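Local coordinates for uncharacterized protein (PDB 6PTM) that probably acts as an exo-carrageenase of glycoside hydrolase family 42, cleaving sugar units from the ends of carrageenan chains, at residues 44-58 against 71-83. Sequence-based numbering, arbitrary orientation.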
loop_
_atom_site.group_PDB
_atom_site.type_symbol
_atom_site.label_atom_id
_atom_site.label_comp_id
_atom_site.label_asym_id
_atom_site.label_seq_id
_atom_site.Cartn_x
_atom_site.Cartn_y
_atom_site.Cartn_z
ATOM N N GLU A 44 21.411 27.602 15.589
ATOM C CA GLU A 44 22.479 26.577 15.646
ATOM C C GLU A 44 22.901 26.345 17.103
ATOM O O GLU A 44 22.826 25.191 17.591
ATOM C CB GLU A 44 23.652 27.037 14.787
ATOM C CG GLU A 44 24.575 25.907 14.438
ATOM C CD GLU A 44 25.758 26.285 13.572
ATOM O OE1 GLU A 44 25.755 27.402 13.010
ATOM O OE2 GLU A 44 26.653 25.436 13.451
ATOM N N GLU A 45 23.304 27.404 17.796
ATOM C CA GLU A 45 23.723 27.325 19.218
ATOM C C GLU A 45 22.554 26.782 20.062
ATOM O O GLU A 45 22.756 25.862 20.880
ATOM C CB GLU A 45 24.166 28.713 19.685
ATOM C CG GLU A 45 25.350 28.677 20.630
ATOM C CD GLU A 45 25.331 29.806 21.645
ATOM O OE1 GLU A 45 24.726 30.854 21.345
ATOM O OE2 GLU A 45 25.861 29.606 22.746
ATOM N N GLU A 46 21.352 27.308 19.855
ATOM C CA GLU A 46 20.150 26.917 20.646
ATOM C C GLU A 46 19.875 25.425 20.424
ATOM O O GLU A 46 19.617 24.720 21.411
ATOM C CB GLU A 46 18.937 27.782 20.290
ATOM C CG GLU A 46 17.712 27.421 21.114
ATOM C CD GLU A 46 16.426 28.166 20.803
ATOM O OE1 GLU A 46 16.458 29.075 19.930
ATOM O OE2 GLU A 46 15.396 27.813 21.446
ATOM N N ALA A 47 19.898 24.965 19.165
ATOM C CA ALA A 47 19.648 23.549 18.823
ATOM C C ALA A 47 20.709 22.663 19.477
ATOM O O ALA A 47 20.278 21.661 20.080
ATOM C CB ALA A 47 19.592 23.333 17.333
ATOM N N SER A 48 22.012 22.989 19.367
ATOM C CA SER A 48 23.113 22.193 19.984
ATOM C C SER A 48 22.884 22.085 21.487
ATOM O O SER A 48 23.132 21.029 21.998
ATOM C CB SER A 48 24.489 22.757 19.755
ATOM O OG SER A 48 24.645 23.051 18.393
ATOM N N GLY A 49 22.490 23.175 22.144
ATOM C CA GLY A 49 22.116 23.210 23.572
ATOM C C GLY A 49 21.042 22.184 23.937
ATOM O O GLY A 49 21.276 21.395 24.850
ATOM N N LYS A 50 19.895 22.184 23.258
ATOM C CA LYS A 50 18.778 21.220 23.502
ATOM C C LYS A 50 19.217 19.779 23.247
ATOM O O LYS A 50 18.813 18.881 24.018
ATOM C CB LYS A 50 17.592 21.567 22.607
ATOM C CG LYS A 50 16.969 22.916 22.898
ATOM C CD LYS A 50 16.354 22.956 24.266
ATOM C CE LYS A 50 15.728 24.304 24.510
ATOM N NZ LYS A 50 14.719 24.222 25.584
ATOM N N ILE A 51 20.036 19.567 22.215
ATOM C CA ILE A 51 20.563 18.223 21.887
ATOM C C ILE A 51 21.400 17.724 23.064
ATOM O O ILE A 51 21.213 16.543 23.502
ATOM C CB ILE A 51 21.369 18.281 20.584
ATOM C CG1 ILE A 51 20.447 18.536 19.393
ATOM C CG2 ILE A 51 22.197 17.028 20.416
ATOM C CD1 ILE A 51 21.185 18.679 18.065
ATOM N N ASN A 52 22.332 18.552 23.548
ATOM C CA ASN A 52 23.188 18.161 24.703
ATOM C C ASN A 52 22.287 17.871 25.908
ATOM O O ASN A 52 22.589 16.965 26.657
ATOM C CB ASN A 52 24.234 19.232 25.030
ATOM C CG ASN A 52 25.251 19.446 23.923
ATOM O OD1 ASN A 52 25.489 18.572 23.082
ATOM N ND2 ASN A 52 25.871 20.617 23.902
ATOM N N GLU A 53 21.212 18.627 26.092
ATOM C CA GLU A 53 20.311 18.476 27.261
ATOM C C GLU A 53 19.631 17.102 27.150
ATOM O O GLU A 53 19.710 16.311 28.124
ATOM C CB GLU A 53 19.339 19.652 27.297
ATOM C CG GLU A 53 18.620 19.836 28.631
ATOM C CD GLU A 53 17.464 20.819 28.605
ATOM O OE1 GLU A 53 17.523 21.763 27.825
ATOM O OE2 GLU A 53 16.495 20.624 29.363
ATOM N N LEU A 54 19.035 16.794 25.989
ATOM C CA LEU A 54 18.387 15.476 25.771
ATOM C C LEU A 54 19.398 14.350 25.956
ATOM O O LEU A 54 19.024 13.356 26.580
ATOM C CB LEU A 54 17.738 15.371 24.390
ATOM C CG LEU A 54 16.996 14.049 24.186
ATOM C CD1 LEU A 54 15.957 13.826 25.283
ATOM C CD2 LEU A 54 16.356 13.985 22.808
ATOM N N ARG A 55 20.634 14.502 25.461
ATOM C CA ARG A 55 21.682 13.450 25.571
ATOM C C ARG A 55 21.973 13.137 27.046
ATOM O O ARG A 55 22.112 11.947 27.375
ATOM C CB ARG A 55 22.992 13.845 24.876
ATOM C CG ARG A 55 24.046 12.751 24.910
ATOM C CD ARG A 55 25.370 13.185 24.300
ATOM N NE ARG A 55 25.175 13.286 22.851
ATOM C CZ ARG A 55 25.068 14.411 22.153
ATOM N NH1 ARG A 55 25.216 15.586 22.740
ATOM N NH2 ARG A 55 24.865 14.356 20.841
ATOM N N LYS A 56 22.060 14.140 27.918
ATOM C CA LYS A 56 22.296 13.869 29.361
ATOM C C LYS A 56 21.030 13.258 29.983
ATOM O O LYS A 56 21.158 12.386 30.831
ATOM C CB LYS A 56 22.688 15.146 30.102
ATOM C CG LYS A 56 23.768 15.961 29.411
ATOM C CD LYS A 56 24.808 16.483 30.346
ATOM C CE LYS A 56 24.219 17.347 31.438
ATOM N NZ LYS A 56 24.256 18.777 31.057
ATOM N N LEU A 57 19.839 13.710 29.604
ATOM C CA LEU A 57 18.579 13.194 30.210
ATOM C C LEU A 57 18.438 11.718 29.847
ATOM O O LEU A 57 18.046 10.916 30.708
ATOM C CB LEU A 57 17.383 14.006 29.705
ATOM C CG LEU A 57 16.067 13.701 30.415
ATOM C CD1 LEU A 57 16.141 14.124 31.876
ATOM C CD2 LEU A 57 14.922 14.422 29.718
ATOM N N ILE A 58 18.811 11.355 28.623
ATOM C CA ILE A 58 18.811 9.934 28.193
ATOM C C ILE A 58 19.732 9.120 29.110
ATOM O O ILE A 58 19.314 8.039 29.561
ATOM C CB ILE A 58 19.182 9.798 26.705
ATOM C CG1 ILE A 58 18.001 10.248 25.835
ATOM C CG2 ILE A 58 19.648 8.379 26.393
ATOM C CD1 ILE A 58 18.369 10.467 24.391
ATOM N N GLU A 71 13.717 8.430 22.509
ATOM C CA GLU A 71 14.523 9.668 22.660
ATOM C C GLU A 71 15.874 9.498 21.952
ATOM O O GLU A 71 16.349 10.483 21.329
ATOM C CB GLU A 71 14.645 10.043 24.129
ATOM C CG GLU A 71 13.345 10.544 24.741
ATOM C CD GLU A 71 12.416 9.428 25.190
ATOM O OE1 GLU A 71 12.894 8.270 25.307
ATOM O OE2 GLU A 71 11.217 9.719 25.419
ATOM N N GLU A 72 16.485 8.322 22.016
ATOM C CA GLU A 72 17.740 8.057 21.262
ATOM C C GLU A 72 17.510 8.189 19.760
ATOM O O GLU A 72 18.430 8.658 19.043
ATOM C CB GLU A 72 18.282 6.663 21.541
ATOM C CG GLU A 72 18.835 6.510 22.943
ATOM C CD GLU A 72 19.144 5.054 23.233
ATOM O OE1 GLU A 72 19.690 4.411 22.331
ATOM O OE2 GLU A 72 18.750 4.551 24.275
ATOM N N THR A 73 16.341 7.768 19.278
ATOM C CA THR A 73 15.975 7.886 17.846
ATOM C C THR A 73 15.877 9.369 17.500
ATOM O O THR A 73 16.429 9.784 16.460
ATOM C CB THR A 73 14.688 7.119 17.523
ATOM O OG1 THR A 73 14.932 5.740 17.810
ATOM C CG2 THR A 73 14.259 7.312 16.088
ATOM N N ALA A 74 15.173 10.148 18.318
ATOM C CA ALA A 74 15.030 11.614 18.137
ATOM C C ALA A 74 16.411 12.297 18.195
ATOM O O ALA A 74 16.675 13.203 17.366
ATOM C CB ALA A 74 14.091 12.178 19.190
ATOM N N LEU A 75 17.224 11.946 19.193
ATOM C CA LEU A 75 18.590 12.518 19.371
ATOM C C LEU A 75 19.397 12.239 18.098
ATOM O O LEU A 75 20.049 13.154 17.591
ATOM C CB LEU A 75 19.277 11.883 20.582
ATOM C CG LEU A 75 20.672 12.431 20.878
ATOM C CD1 LEU A 75 20.584 13.886 21.300
ATOM C CD2 LEU A 75 21.368 11.649 21.964
ATOM N N ARG A 76 19.398 11.002 17.614
ATOM C CA ARG A 76 20.165 10.638 16.401
ATOM C C ARG A 76 19.638 11.432 15.205
ATOM O O ARG A 76 20.451 11.917 14.385
ATOM C CB ARG A 76 20.135 9.136 16.132
ATOM C CG ARG A 76 20.902 8.736 14.881
ATOM C CD ARG A 76 22.354 9.188 14.886
ATOM N NE ARG A 76 23.071 8.657 16.042
ATOM C CZ ARG A 76 23.482 7.395 16.172
ATOM N NH1 ARG A 76 23.262 6.485 15.234
ATOM N NH2 ARG A 76 24.122 7.039 17.270
ATOM N N THR A 77 18.322 11.555 15.084
ATOM C CA THR A 77 17.747 12.347 13.987
ATOM C C THR A 77 18.312 13.769 14.052
ATOM O O THR A 77 18.648 14.367 13.003
ATOM C CB THR A 77 16.223 12.370 14.037
ATOM O OG1 THR A 77 15.705 11.036 14.036
ATOM C CG2 THR A 77 15.688 13.139 12.855
ATOM N N ALA A 78 18.348 14.328 15.248
ATOM C CA ALA A 78 18.779 15.712 15.479
ATOM C C ALA A 78 20.252 15.818 15.085
ATOM O O ALA A 78 20.589 16.723 14.279
ATOM C CB ALA A 78 18.514 16.085 16.913
ATOM N N GLU A 79 21.086 14.878 15.548
ATOM C CA GLU A 79 22.548 14.871 15.240
ATOM C C GLU A 79 22.735 14.847 13.731
ATOM O O GLU A 79 23.552 15.594 13.244
ATOM C CB GLU A 79 23.248 13.671 15.865
ATOM C CG GLU A 79 23.292 13.770 17.361
ATOM C CD GLU A 79 23.707 12.469 18.003
ATOM O OE1 GLU A 79 23.670 11.446 17.336
ATOM O OE2 GLU A 79 23.989 12.497 19.178
ATOM N N ILE A 80 21.941 14.054 13.014
ATOM C CA ILE A 80 22.080 13.922 11.537
ATOM C C ILE A 80 21.690 15.249 10.878
ATOM O O ILE A 80 22.426 15.709 10.002
ATOM C CB ILE A 80 21.256 12.739 10.998
ATOM C CG1 ILE A 80 21.880 11.405 11.450
ATOM C CG2 ILE A 80 21.130 12.821 9.482
ATOM C CD1 ILE A 80 21.030 10.192 11.136
ATOM N N PHE A 81 20.569 15.833 11.285
ATOM C CA PHE A 81 19.999 17.002 10.572
ATOM C C PHE A 81 20.758 18.263 10.961
ATOM O O PHE A 81 20.589 19.255 10.251
ATOM C CB PHE A 81 18.500 17.149 10.807
ATOM C CG PHE A 81 17.713 16.386 9.771
ATOM C CD1 PHE A 81 17.401 15.047 9.961
ATOM C CD2 PHE A 81 17.336 17.000 8.590
ATOM C CE1 PHE A 81 16.668 14.363 9.005
ATOM C CE2 PHE A 81 16.611 16.314 7.633
ATOM C CZ PHE A 81 16.290 14.997 7.839
ATOM N N MET A 82 21.520 18.246 12.046
ATOM C CA MET A 82 22.388 19.410 12.339
ATOM C C MET A 82 23.428 19.445 11.211
ATOM O O MET A 82 23.697 20.536 10.692
ATOM C CB MET A 82 23.068 19.328 13.708
ATOM C CG MET A 82 22.126 19.585 14.868
ATOM S SD MET A 82 21.380 21.242 14.821
ATOM C CE MET A 82 22.788 22.204 15.388
ATOM N N GLY A 83 23.991 18.296 10.842
ATOM C CA GLY A 83 24.980 18.258 9.752
ATOM C C GLY A 83 24.336 18.600 8.421
ATOM O O GLY A 83 24.979 19.300 7.589
#
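Arg55 reaches from helix 44-63 to Glu79 of helix 69-90, a worked example of one carboxylate answering two guanidinium groups. Arg55 NH2 donates to the anti lone pair of Glu79 OE2 at 2.6 Å, the two flat groups nearly coplanar, 12° apart, though the bond is bent. The second oxygen, OE1, takes Arg76 NE nearly along its C-O axis. The bend at chi3 (-71°) turns the Arg55 guanidinium across the Glu79 chain and leaves NH1 a weak bond to Asn52 OD1. With an alanine in place of Glu79, Arg55 would probably lose its carboxylate mate and be freer to turn, whereas Arg76 would still have Glu186.

Alongside the network, apolar side chains interlock knobs-into-holes. Leu75 enters the hole formed by Ile51, Leu54, Arg55 and Ile58, its CD1 lying 3.6 Å from Ile51 CG2. Met82, bent at chi2 and chi3, fills the one lined by Glu44, Ala47, Ser48 and Ile51; its CG is tight against Ile51 CD1 at 3.5 Å. Glu44 O accepts both Ser48 N and Ser48 OG, the hydroxyl from above its carbonyl plane at 2.9 Å.

Buried Glu71 packs its CB on Ile58 but turns its carboxylate away to Arg145; Glu44 pairs with Lys86, and Glu72 with Tyr187 and Lys62. Segments 44-58 and 71-83 run antiparallel, at a crossing angle of -152°, as arms of a helical hairpin that packs against helix 109-139 through Leu54 and Ala74, while Thr73 and Ala74 also touch helix 534-549.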